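Local coordinates for TCP pilus virulence regulatory protein (Vibrio cholerae, PDB 4MLO) that probably activates transcription of virulence genes, including those of the TCP pilus, as an AraC-family DNA-binding regulator that holds a palmitoleic acid molecule, at residues A[38-43]-A[69-74]; A[29-34]-A[81-86]. All coordinates share one frame; numbering follows the deposited sequence. Where two conformers were deposited one is given.

Interaction 1: A[38-43]-A[69-74]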
ATOM      1  N   GLY A  38     -21.549   5.230   5.090  1.00 41.42           N
ATOM      2  CA  GLY A  38     -21.625   6.448   4.348  1.00 45.73           C
ATOM      3  C   GLY A  38     -20.994   6.319   2.974  1.00 40.16           C
ATOM      4  O   GLY A  38     -20.853   5.231   2.406  1.00 35.76           O
ATOM      5  N   ILE A  39     -20.607   7.475   2.446  1.00 34.22           N
ATOM      6  CA  ILE A  39     -20.065   7.606   1.104  1.00 43.72           C
ATOM      7  C   ILE A  39     -18.793   8.432   1.197  1.00 39.78           C
ATOM      8  O   ILE A  39     -18.655   9.298   2.065  1.00 28.52           O
ATOM      9  CB  ILE A  39     -21.075   8.268   0.138  1.00 50.68           C
ATOM     10  CG1 ILE A  39     -22.359   7.446   0.052  1.00 57.44           C
ATOM     11  CG2 ILE A  39     -20.470   8.443  -1.251  1.00 53.43           C
ATOM     12  CD1 ILE A  39     -22.187   6.074  -0.587  1.00 58.65           C
ATOM     13  N   ALA A  40     -17.850   8.144   0.306  1.00 34.08           N
ATOM     14  CA  ALA A  40     -16.652   8.944   0.166  1.00 27.58           C
ATOM     15  C   ALA A  40     -16.338   9.059  -1.314  1.00 30.42           C
ATOM     16  O   ALA A  40     -16.833   8.283  -2.137  1.00 38.60           O
ATOM     17  CB  ALA A  40     -15.463   8.331   0.924  1.00 22.64           C
ATOM     18  N   LYS A  41     -15.501  10.036  -1.640  1.00 26.66           N
ATOM     19  CA  LYS A  41     -15.052  10.291  -3.000  1.00 27.62           C
ATOM     20  C   LYS A  41     -13.547  10.063  -3.035  1.00 23.23           C
ATOM     21  O   LYS A  41     -12.806  10.727  -2.300  1.00 23.17           O
ATOM     22  CB  LYS A  41     -15.397  11.717  -3.417  1.00 32.49           C
ATOM     23  CG  LYS A  41     -15.001  12.064  -4.836  1.00 37.58           C
ATOM     24  CD  LYS A  41     -15.070  13.567  -5.054  1.00 43.86           C
ATOM     25  CE  LYS A  41     -14.915  13.950  -6.521  1.00 53.45           C
ATOM     26  NZ  LYS A  41     -14.880  15.435  -6.710  1.00 57.33           N
ATOM     27  N   LEU A  42     -13.123   9.121  -3.881  1.00 26.57           N
ATOM     28  CA  LEU A  42     -11.715   8.821  -4.097  0.50 27.62           C
ATOM     29  C   LEU A  42     -11.299   9.418  -5.432  1.00 25.71           C
ATOM     30  O   LEU A  42     -11.900   9.116  -6.465  1.00 33.50           O
ATOM     31  CB  LEU A  42     -11.486   7.314  -4.088  0.50 29.57           C
ATOM     32  CG  LEU A  42     -10.063   6.733  -4.132  0.50 34.72           C
ATOM     33  CD1 LEU A  42     -10.178   5.245  -3.901  0.50 36.26           C
ATOM     34  CD2 LEU A  42      -9.331   6.991  -5.443  0.50 32.76           C
ATOM     35  N   ILE A  43     -10.289  10.278  -5.408  1.00 28.13           N
ATOM     36  CA  ILE A  43      -9.732  10.863  -6.619  1.00 30.01           C
ATOM     37  C   ILE A  43      -8.326  10.317  -6.802  1.00 34.00           C
ATOM     38  O   ILE A  43      -7.432  10.582  -5.984  1.00 34.33           O
ATOM     39  CB  ILE A  43      -9.721  12.388  -6.562  1.00 30.17           C
ATOM     40  CG1 ILE A  43     -11.157  12.896  -6.430  1.00 36.01           C
ATOM     41  CG2 ILE A  43      -9.059  12.944  -7.814  1.00 31.67           C
ATOM     42  CD1 ILE A  43     -11.244  14.362  -6.180  1.00 43.00           C
ATOM     43  N   PHE A  69      -3.308  10.192  -4.470  1.00 17.63           N
ATOM     44  CA  PHE A  69      -4.763  10.167  -4.454  1.00 17.27           C
ATOM     45  C   PHE A  69      -5.252  10.884  -3.217  1.00 19.81           C
ATOM     46  O   PHE A  69      -4.501  11.109  -2.265  1.00 22.75           O
ATOM     47  CB  PHE A  69      -5.333   8.746  -4.529  1.00 18.13           C
ATOM     48  CG  PHE A  69      -5.138   7.910  -3.283  1.00 23.71           C
ATOM     49  CD1 PHE A  69      -4.005   7.127  -3.144  1.00 27.01           C
ATOM     50  CD2 PHE A  69      -6.116   7.826  -2.299  1.00 20.71           C
ATOM     51  CE1 PHE A  69      -3.832   6.321  -2.047  1.00 26.17           C
ATOM     52  CE2 PHE A  69      -5.952   7.027  -1.183  1.00 22.07           C
ATOM     53  CZ  PHE A  69      -4.809   6.254  -1.060  1.00 23.58           C
ATOM     54  N   SER A  70      -6.520  11.296  -3.278  1.00 18.73           N
ATOM     55  CA  SER A  70      -7.231  11.821  -2.135  1.00 19.00           C
ATOM     56  C   SER A  70      -8.474  10.987  -1.859  1.00 21.03           C
ATOM     57  O   SER A  70      -9.062  10.372  -2.759  1.00 24.34           O
ATOM     58  CB  SER A  70      -7.622  13.277  -2.362  1.00 30.05           C
ATOM     59  OG  SER A  70      -8.517  13.366  -3.454  1.00 24.90           O
ATOM     60  N   LEU A  71      -8.888  11.017  -0.597  1.00 22.87           N
ATOM     61  CA  LEU A  71     -10.135  10.420  -0.142  1.00 21.67           C
ATOM     62  C   LEU A  71     -10.888  11.481   0.647  1.00 23.12           C
ATOM     63  O   LEU A  71     -10.395  11.970   1.668  1.00 20.83           O
ATOM     64  CB  LEU A  71      -9.879   9.165   0.710  1.00 18.72           C
ATOM     65  CG  LEU A  71     -11.148   8.381   1.087  1.00 27.94           C
ATOM     66  CD1 LEU A  71     -11.816   7.780  -0.149  1.00 27.01           C
ATOM     67  CD2 LEU A  71     -10.856   7.296   2.109  1.00 25.24           C
ATOM     68  N   THR A  72     -12.095  11.837   0.178  1.00 24.57           N
ATOM     69  CA  THR A  72     -12.913  12.871   0.804  1.00 30.02           C
ATOM     70  C   THR A  72     -14.186  12.247   1.364  1.00 28.93           C
ATOM     71  O   THR A  72     -14.900  11.542   0.650  1.00 30.60           O
ATOM     72  CB  THR A  72     -13.280  13.968  -0.202  1.00 27.79           C
ATOM     73  OG1 THR A  72     -12.096  14.556  -0.751  1.00 33.13           O
ATOM     74  CG2 THR A  72     -14.112  15.067   0.485  1.00 31.46           C
ATOM     75  N   SER A  73     -14.446  12.478   2.645  1.00 26.92           N
ATOM     76  CA  SER A  73     -15.681  12.014   3.250  1.00 32.84           C
ATOM     77  C   SER A  73     -16.845  12.834   2.711  1.00 31.25           C
ATOM     78  O   SER A  73     -16.751  14.058   2.593  1.00 32.81           O
ATOM     79  CB  SER A  73     -15.608  12.130   4.773  1.00 35.71           C
ATOM     80  OG  SER A  73     -16.910  12.044   5.362  1.00 38.43           O
ATOM     81  N   LEU A  74     -17.931  12.156   2.364  1.00 28.28           N
ATOM     82  CA  LEU A  74     -19.180  12.833   2.012  1.00 35.99           C
ATOM     83  C   LEU A  74     -20.261  12.609   3.055  1.00 42.40           C
ATOM     84  O   LEU A  74     -21.436  12.885   2.783  1.00 47.95           O
ATOM     85  CB  LEU A  74     -19.662  12.369   0.630  1.00 34.22           C
ATOM     86  CG  LEU A  74     -18.669  12.582  -0.522  1.00 33.22           C
ATOM     87  CD1 LEU A  74     -19.197  12.065  -1.840  1.00 35.78           C
ATOM     88  CD2 LEU A  74     -18.302  14.047  -0.644  1.00 42.40           C
TER
HETATM   89  O   HOH W   1     -11.069  12.999  -2.541  1.00 25.50           O
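L71 and A40 meet on the inner face of an antiparallel strand pair, where one methyl of the leucine does most of the touching. With CG anti to the backbone N (chi1 -173°), L71 reaches across so that CD1 lies 3.8 Å from A40 CB and also packs against CB of L42. On the face of K41, I43, S70 and T72, two hydroxyls meet a water. S70 OG sits between its own N and carbonyl carbon (chi1 63°), which puts it against I43 CB, 3.5 Å away. The water is gripped three times: it donates to K41 O and bonds to S70 OG and to T72 OG1, the last at 2.6 Å; T72 OG1 is also tied to T19 of the next strand. Paired backbone bonds join K41 with T72 and I43 with S70, the K41 N to T72 O bond being 2.8 Å. Past the strand end, L74 N bonds to I39 O, and L74 CD1 meets I39 CG2 at 3.9 Å while K41 stretches its extended chain away. F69 adds its ring to the fatty-acid pocket. Such a pair, with a largely apolar face (A40, L42, L71) turned toward the other sheet, is characteristic of the two-sheet cupin-like domain.

Interaction 2: A[29-34]-A[81-86]. With PAM (palmitoleic acid), chain E.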
ATOM      1  N   ASP A  29       3.738  -2.959   1.090  1.00 15.34           N
ATOM      2  CA  ASP A  29       3.116  -4.276   1.036  1.00 16.04           C
ATOM      3  C   ASP A  29       1.719  -4.113   0.449  1.00 16.64           C
ATOM      4  O   ASP A  29       1.157  -3.025   0.480  1.00 17.79           O
ATOM      5  CB  ASP A  29       3.013  -4.908   2.425  1.00 21.11           C
ATOM      6  CG  ASP A  29       4.328  -5.518   2.861  1.00 34.70           C
ATOM      7  OD1 ASP A  29       4.807  -6.444   2.166  1.00 34.24           O
ATOM      8  OD2 ASP A  29       4.883  -5.053   3.865  1.00 31.04           O
ATOM      9  N   TYR A  30       1.157  -5.191  -0.095  1.00 16.20           N
ATOM     10  CA  TYR A  30      -0.178  -5.125  -0.679  1.00 14.03           C
ATOM     11  C   TYR A  30      -1.176  -4.632   0.358  1.00 17.59           C
ATOM     12  O   TYR A  30      -1.117  -5.033   1.520  1.00 21.22           O
ATOM     13  CB  TYR A  30      -0.626  -6.492  -1.208  1.00 18.57           C
ATOM     14  CG  TYR A  30       0.170  -6.922  -2.382  1.00 14.78           C
ATOM     15  CD1 TYR A  30       1.266  -7.752  -2.226  1.00 17.80           C
ATOM     16  CD2 TYR A  30      -0.131  -6.447  -3.648  1.00 15.16           C
ATOM     17  CE1 TYR A  30       2.051  -8.123  -3.342  1.00 21.42           C
ATOM     18  CE2 TYR A  30       0.627  -6.821  -4.761  1.00 20.95           C
ATOM     19  CZ  TYR A  30       1.710  -7.654  -4.586  1.00 19.84           C
ATOM     20  OH  TYR A  30       2.469  -8.009  -5.671  1.00 16.95           O
ATOM     21  N   LYS A  31      -2.063  -3.713  -0.057  1.00 18.35           N
ATOM     22  CA  LYS A  31      -3.038  -3.111   0.860  1.00 19.53           C
ATOM     23  C   LYS A  31      -4.440  -3.169   0.284  1.00 20.62           C
ATOM     24  O   LYS A  31      -4.645  -3.103  -0.926  1.00 19.09           O
ATOM     25  CB  LYS A  31      -2.697  -1.637   1.185  1.00 23.10           C
ATOM     26  CG  LYS A  31      -1.529  -1.525   2.139  1.00 27.41           C
ATOM     27  CD  LYS A  31      -1.178  -0.105   2.439  1.00 32.48           C
ATOM     28  CE  LYS A  31       0.159  -0.032   3.120  1.00 33.10           C
ATOM     29  NZ  LYS A  31       0.030  -0.408   4.542  1.00 27.57           N
ATOM     30  N   MET A  32      -5.421  -3.257   1.180  1.00 17.98           N
ATOM     31  CA  MET A  32      -6.823  -3.177   0.812  1.00 17.20           C
ATOM     32  C   MET A  32      -7.471  -2.238   1.813  1.00 19.68           C
ATOM     33  O   MET A  32      -7.117  -2.265   2.995  1.00 25.95           O
ATOM     34  CB  MET A  32      -7.495  -4.551   0.838  1.00 19.21           C
ATOM     35  CG  MET A  32      -6.851  -5.558  -0.102  1.00 21.39           C
ATOM     36  SD  MET A  32      -7.438  -7.278   0.135  1.00 29.59           S
ATOM     37  CE  MET A  32      -9.119  -7.121  -0.431  1.00 36.32           C
ATOM     38  N   PHE A  33      -8.367  -1.366   1.350  1.00 19.27           N
ATOM     39  CA  PHE A  33      -9.068  -0.527   2.316  1.00 20.84           C
ATOM     40  C   PHE A  33     -10.491  -0.252   1.855  1.00 20.00           C
ATOM     41  O   PHE A  33     -10.840  -0.422   0.687  1.00 23.55           O
ATOM     42  CB  PHE A  33      -8.315   0.789   2.614  1.00 24.33           C
ATOM     43  CG  PHE A  33      -8.319   1.804   1.504  1.00 22.15           C
ATOM     44  CD1 PHE A  33      -7.236   1.904   0.639  1.00 21.38           C
ATOM     45  CD2 PHE A  33      -9.369   2.711   1.360  1.00 24.01           C
ATOM     46  CE1 PHE A  33      -7.209   2.865  -0.360  1.00 21.36           C
ATOM     47  CE2 PHE A  33      -9.348   3.684   0.359  1.00 25.08           C
ATOM     48  CZ  PHE A  33      -8.267   3.758  -0.502  1.00 26.65           C
ATOM     49  N   TRP A  34     -11.325   0.126   2.825  1.00 21.92           N
ATOM     50  CA  TRP A  34     -12.728   0.440   2.574  1.00 22.82           C
ATOM     51  C   TRP A  34     -13.283   1.186   3.775  1.00 23.84           C
ATOM     52  O   TRP A  34     -12.758   1.093   4.887  1.00 24.35           O
ATOM     53  CB  TRP A  34     -13.558  -0.820   2.306  1.00 25.99           C
ATOM     54  CG  TRP A  34     -13.656  -1.720   3.482  1.00 28.18           C
ATOM     55  CD1 TRP A  34     -14.670  -1.766   4.389  1.00 30.39           C
ATOM     56  CD2 TRP A  34     -12.704  -2.712   3.896  1.00 29.43           C
ATOM     57  NE1 TRP A  34     -14.399  -2.710   5.352  1.00 34.91           N
ATOM     58  CE2 TRP A  34     -13.207  -3.313   5.063  1.00 34.62           C
ATOM     59  CE3 TRP A  34     -11.466  -3.139   3.399  1.00 26.00           C
ATOM     60  CZ2 TRP A  34     -12.529  -4.326   5.735  1.00 37.67           C
ATOM     61  CZ3 TRP A  34     -10.796  -4.148   4.071  1.00 36.21           C
ATOM     62  CH2 TRP A  34     -11.329  -4.721   5.233  1.00 41.27           C
ATOM     63  N   VAL A  81     -12.222   4.141   8.330  1.00 19.57           N
ATOM     64  CA  VAL A  81     -11.545   3.541   7.179  1.00 24.17           C
ATOM     65  C   VAL A  81     -10.693   2.384   7.676  1.00 20.19           C
ATOM     66  O   VAL A  81      -9.740   2.577   8.438  1.00 24.54           O
ATOM     67  CB  VAL A  81     -10.682   4.564   6.424  1.00 23.85           C
ATOM     68  CG1 VAL A  81     -10.191   3.980   5.105  1.00 21.22           C
ATOM     69  CG2 VAL A  81     -11.469   5.833   6.173  1.00 30.15           C
ATOM     70  N   SER A  82     -11.022   1.175   7.210  1.00 26.18           N
ATOM     71  CA  SER A  82     -10.268  -0.008   7.566  1.00 22.15           C
ATOM     72  C   SER A  82      -9.221  -0.261   6.499  1.00 19.16           C
ATOM     73  O   SER A  82      -9.505  -0.148   5.304  1.00 23.13           O
ATOM     74  CB  SER A  82     -11.193  -1.221   7.687  1.00 28.19           C
ATOM     75  OG  SER A  82     -12.169  -1.021   8.687  1.00 30.22           O
ATOM     76  N   VAL A  83      -8.019  -0.635   6.945  1.00 19.89           N
ATOM     77  CA  VAL A  83      -6.875  -0.866   6.064  1.00 20.86           C
ATOM     78  C   VAL A  83      -6.247  -2.200   6.443  1.00 23.49           C
ATOM     79  O   VAL A  83      -5.759  -2.357   7.566  1.00 28.54           O
ATOM     80  CB  VAL A  83      -5.834   0.255   6.193  1.00 20.98           C
ATOM     81  CG1 VAL A  83      -4.647   0.031   5.208  1.00 18.46           C
ATOM     82  CG2 VAL A  83      -6.471   1.587   5.963  1.00 20.84           C
ATOM     83  N   ILE A  84      -6.201  -3.130   5.493  1.00 21.51           N
ATOM     84  CA  ILE A  84      -5.491  -4.397   5.656  1.00 23.97           C
ATOM     85  C   ILE A  84      -4.186  -4.280   4.889  1.00 19.02           C
ATOM     86  O   ILE A  84      -4.203  -3.960   3.700  1.00 22.40           O
ATOM     87  CB  ILE A  84      -6.312  -5.585   5.126  1.00 22.73           C
ATOM     88  CG1 ILE A  84      -7.610  -5.756   5.909  1.00 31.73           C
ATOM     89  CG2 ILE A  84      -5.504  -6.901   5.187  1.00 25.24           C
ATOM     90  CD1 ILE A  84      -8.545  -6.803   5.286  1.00 36.24           C
ATOM     91  N   THR A  85      -3.077  -4.561   5.563  1.00 18.72           N
ATOM     92  CA  THR A  85      -1.760  -4.695   4.950  1.00 15.19           C
ATOM     93  C   THR A  85      -1.390  -6.167   5.008  1.00 19.04           C
ATOM     94  O   THR A  85      -1.379  -6.757   6.092  1.00 22.96           O
ATOM     95  CB  THR A  85      -0.706  -3.857   5.673  1.00 21.69           C
ATOM     96  OG1 THR A  85      -1.115  -2.476   5.720  1.00 24.47           O
ATOM     97  CG2 THR A  85       0.620  -3.962   4.965  1.00 24.78           C
ATOM     98  N   ILE A  86      -1.115  -6.755   3.853  1.00 22.81           N
ATOM     99  CA  ILE A  86      -0.963  -8.203   3.715  1.00 20.36           C
ATOM    100  C   ILE A  86       0.520  -8.536   3.682  1.00 19.08           C
ATOM    101  O   ILE A  86       1.255  -8.012   2.836  1.00 21.51           O
ATOM    102  CB  ILE A  86      -1.649  -8.716   2.440  1.00 20.58           C
ATOM    103  CG1 ILE A  86      -3.105  -8.256   2.379  1.00 25.47           C
ATOM    104  CG2 ILE A  86      -1.601 -10.227   2.400  1.00 22.75           C
ATOM    105  CD1 ILE A  86      -3.764  -8.533   1.068  1.00 35.06           C
TER
HETATM  106  C1  PAM E 304      -1.115   2.897   6.347  1.00 24.28           C
HETATM  107  O1  PAM E 304      -1.913   2.442   7.210  1.00 26.37           O
HETATM  108  O2  PAM E 304      -0.268   2.162   5.788  1.00 21.44           O
HETATM  109  C2  PAM E 304      -1.141   4.356   5.980  1.00 18.68           C
HETATM  110  C3  PAM E 304      -1.399   4.567   4.480  1.00 24.60           C
HETATM  111  C4  PAM E 304      -2.748   3.962   4.100  1.00 28.48           C
HETATM  112  C5  PAM E 304      -3.108   4.197   2.638  1.00 34.25           C
HETATM  113  C6  PAM E 304      -4.383   3.446   2.257  1.00 28.24           C
HETATM  114  C7  PAM E 304      -5.609   3.914   3.039  1.00 24.46           C
HETATM  115  C8  PAM E 304      -6.010   5.323   2.636  1.00 26.97           C
HETATM  116  C9  PAM E 304      -7.187   5.848   3.452  1.00 28.97           C
HETATM  117  C10 PAM E 304      -7.087   6.265   4.719  1.00 38.18           C
HETATM  118  C11 PAM E 304      -5.782   6.215   5.498  1.00 33.05           C
HETATM  119  C12 PAM E 304      -5.654   7.335   6.531  1.00 29.10           C
HETATM  120  C13 PAM E 304      -4.191   7.401   6.975  1.00 28.86           C
HETATM  121  C14 PAM E 304      -3.772   8.701   7.630  1.00 29.43           C
HETATM  122  C15 PAM E 304      -4.001   9.905   6.725  1.00 31.29           C
HETATM  123  C16 PAM E 304      -3.083  11.051   7.067  1.00 28.98           C
HETATM  124  O   HOH W   2       2.874  -7.758   0.761  1.00 20.72           O
HETATM  125  O   HOH W   3     -14.026  -0.011   7.342  1.00 38.42           O
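The W34 indole carries S82 CB over one face, a CH-pi contact 4.1 Å from the centroid of the six-membered ring, and meets I84 CD1 at its edge, in plane, 3.5 Å from CH2. The strands 31-34 and 81-86 that bear them belong to the five-stranded antiparallel sheet of the cupin-like domain. W34 has CG between its backbone N and carbonyl carbon (chi1 66°), which brings the indole across to S82. On the other side of the pair, V81 CG1 approaches the F33 ring obliquely, while over one face of that ring lies the palmitoleic acid chain, its C7 3.5 Å from F33 CD1 and offset toward the rim. V83 CG2 touches both F33 CB and the same C7, so ring and valine line the pocket together. Helix 121-131 packs on W34 and I84, and helix 141-159 on M32 and I86. Paired backbone bonds link M32 with I84 and W34 with S82. K31, alongside T85, runs extended to CE and then bends at chi4 (-78°), which turns NZ between two oxygens: it donates to T85 OG1 at 2.6 Å and to the carboxyl O2 of palmitoleic acid at 2.9 Å.

F33 of interaction 2 meets F69, L42 and L71 of interaction 1, joining the two sheets of the cupin-like fold beside the palmitoleic acid: its CZ is 4.1 Å from F69 CE2 and 4.2 Å from L42 CD1, and its CE2 is 4.3 Å from L71 CD2. The centres of the two contacts, one in each sheet, are about 16 Å apart. Strand 31-35 leads into 40-44, and 66-73 into 79-86, so interaction 1 is nested in the loop that interaction 2 closes. The strand pairs supply part of the pocket, interaction 1 through F69; K31 shares the ligand's carboxyl group with Y12 of strand 7-14 and K230 of helix 213-230.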